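Local coordinates for cyclic AMP receptor protein (Thermus thermophilus, PDB 4EV0) that binds cyclic AMP and, as a homodimer, activates transcription from six promoters in a cAMP-dependent manner through a winged helix-turn-helix domain, at residues L207-E210 / I211-L215; F162-R165 / H166-A170; E129-L132 / E133-L136; A149-K152 / L153-G157. One frame throughout, in Å; residues are numbered along the deposited sequence.

Contact 1 of 4, residues L207-E210 / I211-L215; sequences LLEE and IAFGL
L207 O and L208 O accept the amides of I211 and A212 in the last regular turn of helix 205-212, which then closes in a Schellman motif. I211 N lies 2.9 Å from L207 O, and A212 N 2.8 Å from L208 O. F213 N still bonds to E209 O, although F213 itself leaves helical angles. Two further bonds finish the motif: L215 N to E210 O at 3.2 Å and, within that loop, G214 N to I211 O. G214 is the C-prime residue; its phi of 69° is one that glycine accepts readily. The F213 ring lies beside E209, pointing the same way, with E209 CG in the ring plane at the edge, 3.8 Å from F213 CE2. R155 of the second subunit makes a cation-pi contact with this ring, and L151 of that subunit packs on it. Shrinking F213 to an alanine would probably leave that arginine without its aromatic partner and open a gap beside the second subunit's leucine. The small A212 suits a close approach to L151 of its own chain. At the very end, L215 crosses the E210 side chain at about a right angle, its CD1 3.6 Å from E210 CB.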
ATOM      1  N   LEU B 207       5.157   6.350  35.028  1.00 66.68           N
ATOM      2  CA  LEU B 207       4.462   5.216  34.434  1.00 64.33           C
ATOM      3  C   LEU B 207       4.345   5.428  32.924  1.00 60.12           C
ATOM      4  O   LEU B 207       4.411   4.475  32.135  1.00 57.29           O
ATOM      5  CB  LEU B 207       3.084   5.045  35.065  1.00 65.40           C
ATOM      6  CG  LEU B 207       2.265   3.836  34.606  1.00 67.27           C
ATOM      7  CD1 LEU B 207       3.152   2.596  34.539  1.00 69.32           C
ATOM      8  CD2 LEU B 207       1.068   3.598  35.531  1.00 70.12           C
ATOM      9  N   LEU B 208       4.184   6.690  32.535  1.00 63.27           N
ATOM     10  CA  LEU B 208       4.132   7.059  31.133  1.00 59.99           C
ATOM     11  C   LEU B 208       5.464   6.722  30.468  1.00 58.42           C
ATOM     12  O   LEU B 208       5.494   6.075  29.422  1.00 53.28           O
ATOM     13  CB  LEU B 208       3.831   8.550  30.982  1.00 54.72           C
ATOM     14  CG  LEU B 208       3.775   9.032  29.540  1.00 52.54           C
ATOM     15  CD1 LEU B 208       2.451   8.604  28.896  1.00 50.84           C
ATOM     16  CD2 LEU B 208       3.971  10.558  29.430  1.00 51.73           C
ATOM     17  N   GLU B 209       6.559   7.149  31.094  1.00 79.06           N
ATOM     18  CA  GLU B 209       7.894   6.911  30.564  1.00 77.43           C
ATOM     19  C   GLU B 209       8.122   5.411  30.440  1.00 78.73           C
ATOM     20  O   GLU B 209       8.735   4.935  29.488  1.00 76.14           O
ATOM     21  CB  GLU B 209       8.950   7.551  31.469  1.00 81.36           C
ATOM     22  CG  GLU B 209      10.331   7.709  30.825  1.00 80.85           C
ATOM     23  CD  GLU B 209      11.246   8.665  31.598  1.00 82.77           C
ATOM     24  OE1 GLU B 209      11.124   8.744  32.846  1.00 86.79           O
ATOM     25  OE2 GLU B 209      12.083   9.340  30.953  1.00 77.79           O
ATOM     26  N   GLU B 210       7.593   4.661  31.395  1.00 72.50           N
ATOM     27  CA  GLU B 210       7.673   3.208  31.331  1.00 74.97           C
ATOM     28  C   GLU B 210       6.924   2.686  30.113  1.00 70.02           C
ATOM     29  O   GLU B 210       7.410   1.812  29.405  1.00 68.55           O
ATOM     30  CB  GLU B 210       7.120   2.560  32.609  1.00 79.19           C
ATOM     31  CG  GLU B 210       7.985   2.746  33.851  1.00 84.62           C
ATOM     32  CD  GLU B 210       7.627   1.765  34.969  1.00 94.28           C
ATOM     33  OE1 GLU B 210       6.503   1.212  34.952  1.00 93.19           O
ATOM     34  OE2 GLU B 210       8.475   1.539  35.864  1.00100.31           O
ATOM     35  N   ILE B 211       5.732   3.226  29.883  1.00 60.18           N
ATOM     36  CA  ILE B 211       4.913   2.802  28.752  1.00 57.56           C
ATOM     37  C   ILE B 211       5.567   3.169  27.415  1.00 52.18           C
ATOM     38  O   ILE B 211       5.519   2.376  26.472  1.00 49.90           O
ATOM     39  CB  ILE B 211       3.462   3.364  28.835  1.00 57.62           C
ATOM     40  CG1 ILE B 211       2.735   2.771  30.046  1.00 61.08           C
ATOM     41  CG2 ILE B 211       2.680   3.028  27.566  1.00 53.28           C
ATOM     42  CD1 ILE B 211       1.404   3.422  30.353  1.00 60.79           C
ATOM     43  N   ALA B 212       6.191   4.352  27.346  1.00 54.90           N
ATOM     44  CA  ALA B 212       6.850   4.803  26.116  1.00 52.05           C
ATOM     45  C   ALA B 212       7.954   3.831  25.699  1.00 53.10           C
ATOM     46  O   ALA B 212       8.125   3.522  24.515  1.00 47.74           O
ATOM     47  CB  ALA B 212       7.412   6.201  26.274  1.00 47.70           C
ATOM     48  N   PHE B 213       8.691   3.332  26.684  1.00 53.54           N
ATOM     49  CA  PHE B 213       9.815   2.458  26.399  1.00 52.78           C
ATOM     50  C   PHE B 213       9.457   1.000  26.515  1.00 55.23           C
ATOM     51  O   PHE B 213      10.333   0.140  26.532  1.00 59.39           O
ATOM     52  CB  PHE B 213      11.010   2.822  27.265  1.00 54.42           C
ATOM     53  CG  PHE B 213      11.519   4.184  26.979  1.00 52.20           C
ATOM     54  CD1 PHE B 213      12.096   4.467  25.744  1.00 48.64           C
ATOM     55  CD2 PHE B 213      11.365   5.208  27.895  1.00 53.90           C
ATOM     56  CE1 PHE B 213      12.564   5.740  25.449  1.00 46.90           C
ATOM     57  CE2 PHE B 213      11.827   6.486  27.607  1.00 51.43           C
ATOM     58  CZ  PHE B 213      12.427   6.753  26.380  1.00 48.30           C
ATOM     59  N   GLY B 214       8.162   0.715  26.547  1.00 60.28           N
ATOM     60  CA  GLY B 214       7.682  -0.644  26.341  1.00 62.67           C
ATOM     61  C   GLY B 214       8.005  -1.634  27.448  1.00 68.53           C
ATOM     62  O   GLY B 214       7.911  -2.859  27.269  1.00 70.69           O
ATOM     63  N   LEU B 215       8.391  -1.117  28.604  1.00 74.72           N
ATOM     64  CA  LEU B 215       8.531  -1.977  29.764  1.00 81.19           C
ATOM     65  C   LEU B 215       7.281  -1.905  30.649  1.00 85.21           C
ATOM     66  O   LEU B 215       7.236  -2.489  31.726  1.00 88.63           O
ATOM     67  CB  LEU B 215       9.833  -1.692  30.530  1.00 82.57           C
ATOM     68  CG  LEU B 215      10.425  -0.278  30.533  1.00 80.93           C
ATOM     69  CD1 LEU B 215       9.962   0.479  31.754  1.00 84.07           C
ATOM     70  CD2 LEU B 215      11.953  -0.311  30.471  1.00 80.44           C
TER

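Contact 2 of 4, residues F162-R165 / H166-A170; sequences FQIR and HHELA. With SO4 (sulfate ion), chain I.
R165 is the N-cap of helix 166-173, the first helix of the predicted helix-turn-helix motif, and E168 one turn on reaches back to it. R165 N donates to E168 OE1 at 3.0 Å, meeting the oxygen on its anti side, 23° out of the carboxylate plane. This is the half of a capping box in which the third helical residue accepts the N-cap amide; the extended chain beyond CG lets the glutamate carboxylate reach back to it. R165 O begins the helical bonding, taking L169 N at 3.2 Å and a weak bond from E168 N. Across the cap, I164 before it and L169 in the first turn bring their CD1 atoms to 4.4 Å, a hydrophobic staple resting on L153 and L150 of helix 139-154.

H167 turns its ring so that one face receives R165 CB, a CH-pi contact 4.0 Å from the centroid; the less favoured chi1 of 72°, with CG between backbone N and carbonyl carbon, puts it there. A sulfate, probably from the crystallisation liquor, is modelled before the helix, over one face of the H166 ring. It crowds the H166 amide too closely, so its exact placement is doubtful, and the hydrogen bond from R165 NH1 to its O1, 3.1 Å at the guanidinium edge, carries that reserve. H166 ND1 is engaged elsewhere, with S181 OG of helix 177-189. Arginine and the positive end of the helix dipole would both favour an anion, which is consistent with a place where DNA phosphate could approach.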
ATOM      1  N   PHE B 162      -1.384  20.048  29.159  1.00 66.30           N
ATOM      2  CA  PHE B 162      -1.118  20.569  27.824  1.00 63.64           C
ATOM      3  C   PHE B 162      -2.367  20.973  27.058  1.00 61.62           C
ATOM      4  O   PHE B 162      -3.362  20.249  27.010  1.00 59.36           O
ATOM      5  CB  PHE B 162      -0.289  19.587  27.001  1.00 57.83           C
ATOM      6  CG  PHE B 162       0.961  19.144  27.684  1.00 60.17           C
ATOM      7  CD1 PHE B 162       1.970  20.055  27.963  1.00 62.27           C
ATOM      8  CD2 PHE B 162       1.129  17.819  28.063  1.00 59.39           C
ATOM      9  CE1 PHE B 162       3.130  19.652  28.615  1.00 63.91           C
ATOM     10  CE2 PHE B 162       2.281  17.412  28.710  1.00 59.99           C
ATOM     11  CZ  PHE B 162       3.283  18.325  28.987  1.00 60.82           C
ATOM     12  N   GLN B 163      -2.296  22.157  26.470  1.00 63.93           N
ATOM     13  CA  GLN B 163      -3.273  22.579  25.490  1.00 62.88           C
ATOM     14  C   GLN B 163      -2.840  21.902  24.200  1.00 57.88           C
ATOM     15  O   GLN B 163      -1.864  22.318  23.565  1.00 57.03           O
ATOM     16  CB  GLN B 163      -3.238  24.104  25.347  1.00 68.33           C
ATOM     17  CG  GLN B 163      -4.479  24.707  24.731  1.00 72.07           C
ATOM     18  CD  GLN B 163      -5.256  25.545  25.720  1.00 76.44           C
ATOM     19  OE1 GLN B 163      -4.974  25.522  26.924  1.00 79.77           O
ATOM     20  NE2 GLN B 163      -6.242  26.295  25.222  1.00 78.00           N
ATOM     21  N   ILE B 164      -3.531  20.832  23.823  1.00 54.91           N
ATOM     22  CA  ILE B 164      -3.121  20.097  22.635  1.00 50.71           C
ATOM     23  C   ILE B 164      -4.251  19.267  22.027  1.00 49.55           C
ATOM     24  O   ILE B 164      -5.016  18.614  22.741  1.00 51.28           O
ATOM     25  CB  ILE B 164      -1.819  19.268  22.887  1.00 49.34           C
ATOM     26  CG1 ILE B 164      -1.231  18.789  21.556  1.00 46.76           C
ATOM     27  CG2 ILE B 164      -2.039  18.114  23.897  1.00 48.49           C
ATOM     28  CD1 ILE B 164       0.236  18.438  21.647  1.00 44.38           C
ATOM     29  N   ARG B 165      -4.377  19.328  20.705  1.00 38.42           N
ATOM     30  CA  ARG B 165      -5.415  18.586  20.007  1.00 38.00           C
ATOM     31  C   ARG B 165      -4.913  17.171  19.719  1.00 35.64           C
ATOM     32  O   ARG B 165      -3.694  16.943  19.625  1.00 33.85           O
ATOM     33  CB  ARG B 165      -5.796  19.307  18.709  1.00 39.42           C
ATOM     34  CG  ARG B 165      -6.442  20.688  18.909  1.00 41.14           C
ATOM     35  CD  ARG B 165      -7.798  20.541  19.563  1.00 41.70           C
ATOM     36  NE  ARG B 165      -8.358  21.812  19.992  1.00 43.34           N
ATOM     37  CZ  ARG B 165      -9.570  21.939  20.528  1.00 48.15           C
ATOM     38  NH1 ARG B 165     -10.343  20.873  20.685  1.00 46.83           N
ATOM     39  NH2 ARG B 165     -10.022  23.135  20.898  1.00 52.17           N
ATOM     40  N   HIS B 166      -5.822  16.211  19.580  1.00 49.18           N
ATOM     41  CA  HIS B 166      -5.394  14.861  19.233  1.00 47.27           C
ATOM     42  C   HIS B 166      -4.639  14.855  17.905  1.00 46.65           C
ATOM     43  O   HIS B 166      -3.714  14.059  17.723  1.00 45.37           O
ATOM     44  CB  HIS B 166      -6.572  13.882  19.191  1.00 49.50           C
ATOM     45  CG  HIS B 166      -7.223  13.660  20.522  1.00 52.76           C
ATOM     46  ND1 HIS B 166      -8.239  12.750  20.711  1.00 54.88           N
ATOM     47  CD2 HIS B 166      -7.014  14.247  21.726  1.00 53.53           C
ATOM     48  CE1 HIS B 166      -8.632  12.784  21.974  1.00 56.91           C
ATOM     49  NE2 HIS B 166      -7.907  13.688  22.611  1.00 56.70           N
ATOM     50  N   HIS B 167      -5.006  15.748  16.982  1.00 46.77           N
ATOM     51  CA  HIS B 167      -4.342  15.758  15.678  1.00 48.87           C
ATOM     52  C   HIS B 167      -2.901  16.268  15.747  1.00 45.32           C
ATOM     53  O   HIS B 167      -2.041  15.793  15.002  1.00 45.96           O
ATOM     54  CB  HIS B 167      -5.174  16.473  14.589  1.00 52.98           C
ATOM     55  CG  HIS B 167      -5.235  17.967  14.729  1.00 52.29           C
ATOM     56  ND1 HIS B 167      -4.149  18.786  14.492  1.00 52.28           N
ATOM     57  CD2 HIS B 167      -6.261  18.790  15.048  1.00 54.34           C
ATOM     58  CE1 HIS B 167      -4.500  20.045  14.687  1.00 54.76           C
ATOM     59  NE2 HIS B 167      -5.776  20.075  15.024  1.00 53.96           N
ATOM     60  N   GLU B 168      -2.624  17.202  16.651  1.00 52.00           N
ATOM     61  CA  GLU B 168      -1.264  17.721  16.794  1.00 52.20           C
ATOM     62  C   GLU B 168      -0.379  16.667  17.454  1.00 51.02           C
ATOM     63  O   GLU B 168       0.826  16.565  17.196  1.00 49.66           O
ATOM     64  CB  GLU B 168      -1.256  19.011  17.627  1.00 51.78           C
ATOM     65  CG  GLU B 168      -2.357  20.002  17.268  1.00 54.59           C
ATOM     66  CD  GLU B 168      -2.275  21.291  18.092  1.00 58.67           C
ATOM     67  OE1 GLU B 168      -3.092  21.462  19.028  1.00 59.84           O
ATOM     68  OE2 GLU B 168      -1.394  22.138  17.798  1.00 60.52           O
ATOM     69  N   LEU B 169      -0.999  15.887  18.325  1.00 47.28           N
ATOM     70  CA  LEU B 169      -0.324  14.783  18.972  1.00 46.00           C
ATOM     71  C   LEU B 169      -0.084  13.652  17.952  1.00 46.24           C
ATOM     72  O   LEU B 169       0.943  12.955  18.012  1.00 44.22           O
ATOM     73  CB  LEU B 169      -1.201  14.318  20.130  1.00 46.99           C
ATOM     74  CG  LEU B 169      -0.605  13.517  21.261  1.00 47.94           C
ATOM     75  CD1 LEU B 169       0.746  14.079  21.644  1.00 47.78           C
ATOM     76  CD2 LEU B 169      -1.597  13.616  22.392  1.00 52.77           C
ATOM     77  N   ALA B 170      -1.020  13.482  17.016  1.00 50.34           N
ATOM     78  CA  ALA B 170      -0.878  12.462  15.983  1.00 52.82           C
ATOM     79  C   ALA B 170       0.268  12.814  15.026  1.00 54.10           C
ATOM     80  O   ALA B 170       1.040  11.947  14.592  1.00 55.08           O
ATOM     81  CB  ALA B 170      -2.196  12.271  15.214  1.00 54.25           C
TER
HETATM   82  S   SO4 I 303      -9.303  16.821  20.342  0.50 73.09           S
HETATM   83  O1  SO4 I 303     -10.152  17.903  19.836  0.50 72.90           O
HETATM   84  O2  SO4 I 303      -7.994  16.913  19.709  0.50 72.21           O
HETATM   85  O3  SO4 I 303      -9.153  16.960  21.787  0.50 71.11           O
HETATM   86  O4  SO4 I 303      -9.897  15.521  20.016  0.50 71.83           O

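Contact 3 of 4, residues E129-L132 / E133-L136; sequences EADL and ELDL
L134 packs back on the carbonyls of A130 and D131, and this side of helix 114-135 is the close-fitting one. With CG beside the backbone N (chi1 -66°), the leucine brings its CG to 3.3 Å from A130 O, and CD1 comes obliquely to 3.9 Å from D131 OD1. Regular helical bonds run underneath: E133 N to E129 O at 3.1 Å and L134 N to A130 O at 3.3 Å. Beyond the leucine's own helix stands L134 of the second subunit, so apolar meets apolar at the dimer interface, while the small, buried A130 adds little bulk to the same face. Putting a serine in place of L134 would probably open a gap against the second subunit's leucine and leave that side chain without its apolar partner. D131 and D135 are engaged at the interface too. D135 OD2 stands 3.2 Å from D131 O, acceptor facing acceptor, a pairing probably eased by its salt bridge to R55 of the second subunit; D131 also packs on that arginine. D131's side chain lies about 5 Å from a bound cyclic AMP.

The other side is looser. E129 and E133 belong to the exposed surface, which suits the two acids, though E133 also touches L134 of the second subunit. The helical bonding slackens too: D135 N is shared between D131 O and L132 O, both bonds weak, before L136 takes an extended conformation. Leucines meeting across the subunits are characteristic of the long dimerisation helix of CRP-family regulators, which pairs as a coiled coil.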
ATOM      1  N   GLU B 129      -6.267  -1.951  -0.862  1.00 77.94           N
ATOM      2  CA  GLU B 129      -5.771  -2.803   0.213  1.00 80.88           C
ATOM      3  C   GLU B 129      -4.288  -2.538   0.485  1.00 81.22           C
ATOM      4  O   GLU B 129      -3.832  -2.576   1.630  1.00 85.63           O
ATOM      5  CB  GLU B 129      -6.033  -4.272  -0.131  1.00 78.71           C
ATOM      6  CG  GLU B 129      -7.520  -4.592  -0.169  1.00 82.52           C
ATOM      7  CD  GLU B 129      -7.849  -5.909  -0.857  1.00 82.57           C
ATOM      8  OE1 GLU B 129      -6.926  -6.570  -1.389  1.00 81.77           O
ATOM      9  OE2 GLU B 129      -9.047  -6.277  -0.875  1.00 80.91           O
ATOM     10  N   ALA B 130      -3.551  -2.241  -0.577  1.00 53.12           N
ATOM     11  CA  ALA B 130      -2.143  -1.874  -0.454  1.00 56.31           C
ATOM     12  C   ALA B 130      -1.903  -0.516   0.222  1.00 59.84           C
ATOM     13  O   ALA B 130      -0.953  -0.382   0.982  1.00 62.24           O
ATOM     14  CB  ALA B 130      -1.457  -1.926  -1.805  1.00 55.39           C
ATOM     15  N   ASP B 131      -2.737   0.488  -0.060  1.00 79.97           N
ATOM     16  CA  ASP B 131      -2.601   1.790   0.602  1.00 81.80           C
ATOM     17  C   ASP B 131      -2.846   1.625   2.102  1.00 85.25           C
ATOM     18  O   ASP B 131      -2.195   2.275   2.927  1.00 86.54           O
ATOM     19  CB  ASP B 131      -3.575   2.834   0.026  1.00 79.43           C
ATOM     20  CG  ASP B 131      -3.087   3.454  -1.295  1.00 81.74           C
ATOM     21  OD1 ASP B 131      -1.896   3.836  -1.376  1.00 84.70           O
ATOM     22  OD2 ASP B 131      -3.900   3.569  -2.252  1.00 78.30           O
ATOM     23  N   LEU B 132      -3.778   0.738   2.446  1.00 70.63           N
ATOM     24  CA  LEU B 132      -4.094   0.438   3.848  1.00 74.95           C
ATOM     25  C   LEU B 132      -2.929  -0.218   4.597  1.00 77.91           C
ATOM     26  O   LEU B 132      -2.653   0.124   5.755  1.00 81.33           O
ATOM     27  CB  LEU B 132      -5.324  -0.471   3.952  1.00 74.21           C
ATOM     28  CG  LEU B 132      -6.657   0.110   3.476  1.00 73.13           C
ATOM     29  CD1 LEU B 132      -7.681  -0.985   3.193  1.00 71.04           C
ATOM     30  CD2 LEU B 132      -7.192   1.121   4.492  1.00 71.92           C
ATOM     31  N   GLU B 133      -2.259  -1.161   3.937  1.00 78.65           N
ATOM     32  CA  GLU B 133      -1.133  -1.868   4.537  1.00 81.93           C
ATOM     33  C   GLU B 133       0.026  -0.904   4.820  1.00 82.27           C
ATOM     34  O   GLU B 133       0.810  -1.108   5.747  1.00 84.81           O
ATOM     35  CB  GLU B 133      -0.696  -3.046   3.647  1.00 78.36           C
ATOM     36  CG  GLU B 133      -0.112  -4.241   4.417  1.00 85.30           C
ATOM     37  CD  GLU B 133       0.259  -5.434   3.516  1.00 85.45           C
ATOM     38  OE1 GLU B 133       1.120  -6.248   3.934  1.00 84.26           O
ATOM     39  OE2 GLU B 133      -0.307  -5.563   2.400  1.00 82.31           O
ATOM     40  N   LEU B 134       0.112   0.158   4.029  1.00110.25           N
ATOM     41  CA  LEU B 134       1.100   1.206   4.254  1.00113.28           C
ATOM     42  C   LEU B 134       0.848   1.936   5.574  1.00116.37           C
ATOM     43  O   LEU B 134       1.782   2.247   6.316  1.00119.29           O
ATOM     44  CB  LEU B 134       1.090   2.194   3.084  1.00110.63           C
ATOM     45  CG  LEU B 134       1.558   1.571   1.767  1.00111.57           C
ATOM     46  CD1 LEU B 134       1.222   2.449   0.564  1.00107.86           C
ATOM     47  CD2 LEU B 134       3.049   1.293   1.834  1.00114.16           C
ATOM     48  N   ASP B 135      -0.424   2.186   5.867  1.00104.03           N
ATOM     49  CA  ASP B 135      -0.807   3.007   7.010  1.00105.96           C
ATOM     50  C   ASP B 135      -0.936   2.216   8.326  1.00110.08           C
ATOM     51  O   ASP B 135      -1.128   2.802   9.391  1.00113.42           O
ATOM     52  CB  ASP B 135      -2.123   3.749   6.706  1.00104.92           C
ATOM     53  CG  ASP B 135      -2.014   4.713   5.509  1.00105.07           C
ATOM     54  OD1 ASP B 135      -0.959   5.366   5.344  1.00106.46           O
ATOM     55  OD2 ASP B 135      -2.996   4.826   4.736  1.00 98.82           O
ATOM     56  N   LEU B 136      -0.811   0.892   8.257  1.00 91.08           N
ATOM     57  CA  LEU B 136      -1.166   0.023   9.387  1.00 90.27           C
ATOM     58  C   LEU B 136      -0.071  -0.149  10.461  1.00 86.72           C
ATOM     59  O   LEU B 136       1.118  -0.263  10.150  1.00 87.20           O
ATOM     60  CB  LEU B 136      -1.642  -1.336   8.859  1.00 96.14           C
ATOM     61  CG  LEU B 136      -2.065  -2.443   9.823  1.00 98.69           C
ATOM     62  CD1 LEU B 136      -3.242  -3.199   9.244  1.00107.28           C
ATOM     63  CD2 LEU B 136      -0.908  -3.397  10.066  1.00 97.83           C
TER

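Contact 4 of 4, residues A149-K152 / L153-G157; sequences ALLK and LLRQG
The guanidinium of R155 is the flat group here, and a leucine methyl and a lysine methylene from the preceding turn meet it obliquely. L151 CD2 lies 3.8 Å from R155 NE, and K152 CG stands 3.9 Å from R155 NH1, while the like-charged K152 NZ stays 6.6 Å from R155 NH1. Two torsions of the arginine bring it there: CG sits between backbone N and carbonyl carbon (chi1 47°), and a bend at chi3 folds the chain back along the helix. The price is a tight root, with R155 CG only 3.1 Å from K152 O.

Beneath, helix 139-154 is ending. L154 N makes a nearly straight bond to L150 O, 3.0 Å long and in the carbonyl plane; R155 N follows to L151 O at 2.9 Å, with a weak second bond to K152 O. A type I turn from L154 to G157 then takes over, and G157 has a positive phi suited to glycine. The leucines serve the interior: L150 and L151 pack on helix 205-212, L153 on F162.

L151 and K152 offer the guanidinium only carbon, so packing and torsions place it, and its charge probably looks to the second subunit, where E209 makes a long, weak ion pair.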
ATOM      1  N   ALA B 149       5.472  10.523  22.467  1.00 46.87           N
ATOM      2  CA  ALA B 149       5.101  11.870  22.058  1.00 46.05           C
ATOM      3  C   ALA B 149       4.761  12.759  23.277  1.00 49.27           C
ATOM      4  O   ALA B 149       5.234  13.895  23.393  1.00 50.52           O
ATOM      5  CB  ALA B 149       3.916  11.819  21.088  1.00 44.78           C
ATOM      6  N   LEU B 150       3.926  12.235  24.171  1.00 43.04           N
ATOM      7  CA  LEU B 150       3.552  12.929  25.396  1.00 47.64           C
ATOM      8  C   LEU B 150       4.786  13.180  26.263  1.00 50.99           C
ATOM      9  O   LEU B 150       4.954  14.258  26.835  1.00 52.33           O
ATOM     10  CB  LEU B 150       2.553  12.076  26.173  1.00 50.42           C
ATOM     11  CG  LEU B 150       1.135  12.019  25.624  1.00 50.02           C
ATOM     12  CD1 LEU B 150       0.285  10.998  26.388  1.00 52.49           C
ATOM     13  CD2 LEU B 150       0.531  13.413  25.680  1.00 51.11           C
ATOM     14  N   LEU B 151       5.636  12.164  26.361  1.00 58.34           N
ATOM     15  CA  LEU B 151       6.910  12.290  27.056  1.00 60.42           C
ATOM     16  C   LEU B 151       7.682  13.497  26.520  1.00 58.84           C
ATOM     17  O   LEU B 151       8.205  14.306  27.293  1.00 61.04           O
ATOM     18  CB  LEU B 151       7.728  11.027  26.841  1.00 58.64           C
ATOM     19  CG  LEU B 151       8.597  10.528  27.976  1.00 65.50           C
ATOM     20  CD1 LEU B 151       9.009   9.117  27.631  1.00 67.04           C
ATOM     21  CD2 LEU B 151       9.822  11.418  28.163  1.00 65.55           C
ATOM     22  N   LYS B 152       7.720  13.619  25.192  1.00 57.72           N
ATOM     23  CA  LYS B 152       8.429  14.711  24.538  1.00 57.75           C
ATOM     24  C   LYS B 152       7.939  16.098  24.983  1.00 60.98           C
ATOM     25  O   LYS B 152       8.725  17.044  25.082  1.00 61.48           O
ATOM     26  CB  LYS B 152       8.356  14.568  23.013  1.00 53.38           C
ATOM     27  CG  LYS B 152       9.618  13.955  22.415  1.00 55.26           C
ATOM     28  CD  LYS B 152       9.353  13.185  21.129  1.00 50.85           C
ATOM     29  CE  LYS B 152       9.417  14.106  19.932  1.00 53.94           C
ATOM     30  NZ  LYS B 152       9.384  13.333  18.664  1.00 53.35           N
ATOM     31  N   LEU B 153       6.638  16.213  25.236  1.00 46.77           N
ATOM     32  CA  LEU B 153       6.051  17.461  25.725  1.00 50.02           C
ATOM     33  C   LEU B 153       6.414  17.677  27.187  1.00 56.47           C
ATOM     34  O   LEU B 153       6.727  18.782  27.594  1.00 57.65           O
ATOM     35  CB  LEU B 153       4.528  17.449  25.578  1.00 50.27           C
ATOM     36  CG  LEU B 153       3.946  17.354  24.162  1.00 47.33           C
ATOM     37  CD1 LEU B 153       2.429  17.229  24.220  1.00 46.86           C
ATOM     38  CD2 LEU B 153       4.349  18.549  23.300  1.00 46.67           C
ATOM     39  N   LEU B 154       6.371  16.608  27.975  1.00 55.85           N
ATOM     40  CA  LEU B 154       6.835  16.675  29.347  1.00 59.43           C
ATOM     41  C   LEU B 154       8.264  17.188  29.416  1.00 61.26           C
ATOM     42  O   LEU B 154       8.637  17.883  30.368  1.00 67.79           O
ATOM     43  CB  LEU B 154       6.764  15.301  30.018  1.00 60.44           C
ATOM     44  CG  LEU B 154       5.494  14.971  30.800  1.00 64.62           C
ATOM     45  CD1 LEU B 154       5.606  13.587  31.425  1.00 65.22           C
ATOM     46  CD2 LEU B 154       5.208  16.036  31.863  1.00 69.77           C
ATOM     47  N   ARG B 155       9.074  16.853  28.421  1.00 74.32           N
ATOM     48  CA  ARG B 155      10.481  17.190  28.530  1.00 76.71           C
ATOM     49  C   ARG B 155      10.841  18.629  28.125  1.00 79.51           C
ATOM     50  O   ARG B 155      12.011  19.017  28.137  1.00 81.99           O
ATOM     51  CB  ARG B 155      11.391  16.119  27.899  1.00 73.62           C
ATOM     52  CG  ARG B 155      11.024  15.619  26.546  1.00 69.45           C
ATOM     53  CD  ARG B 155      12.178  14.880  25.850  1.00 64.93           C
ATOM     54  NE  ARG B 155      12.415  13.515  26.308  1.00 65.99           N
ATOM     55  CZ  ARG B 155      12.766  12.503  25.502  1.00 66.42           C
ATOM     56  NH1 ARG B 155      12.891  12.703  24.189  1.00 62.27           N
ATOM     57  NH2 ARG B 155      12.992  11.283  25.999  1.00 65.01           N
ATOM     58  N   GLN B 156       9.836  19.445  27.834  1.00 87.64           N
ATOM     59  CA  GLN B 156      10.118  20.845  27.531  1.00 91.51           C
ATOM     60  C   GLN B 156      10.150  21.711  28.798  1.00 98.13           C
ATOM     61  O   GLN B 156      10.473  22.900  28.737  1.00102.86           O
ATOM     62  CB  GLN B 156       9.157  21.393  26.474  1.00 90.16           C
ATOM     63  CG  GLN B 156       7.740  21.615  26.962  1.00 94.43           C
ATOM     64  CD  GLN B 156       6.725  21.565  25.828  1.00 91.32           C
ATOM     65  OE1 GLN B 156       5.561  21.942  25.992  1.00 93.09           O
ATOM     66  NE2 GLN B 156       7.166  21.089  24.668  1.00 87.25           N
ATOM     67  N   GLY B 157       9.817  21.109  29.940  1.00 71.57           N
ATOM     68  CA  GLY B 157      10.053  21.727  31.237  1.00 77.71           C
ATOM     69  C   GLY B 157       8.898  22.497  31.858  1.00 83.11           C
ATOM     70  O   GLY B 157       9.064  23.168  32.889  1.00 87.58           O
TER

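In the fold
Contacts 1, 2 and 4 share the DNA-binding domain, whereas contact 3 ends the long helix of the cyclic AMP-binding part, about 16 Å from contact 4 at the nearest atoms. Contacts 1 and 4 are partly buried helix ends that touch each other, L151 CD1 lying 3.6 Å from A212 CB, and both meet the second subunit. Contact 4 also joins contact 2, through L153 and I164, so helix 139-154 lies between the other two. Contacts 2 and 3 are surface contacts of different chemistry: the first holds a sulfate, probably from the crystallisation liquor, at a helix start, the second joins two subunits through leucines and a salt bridge.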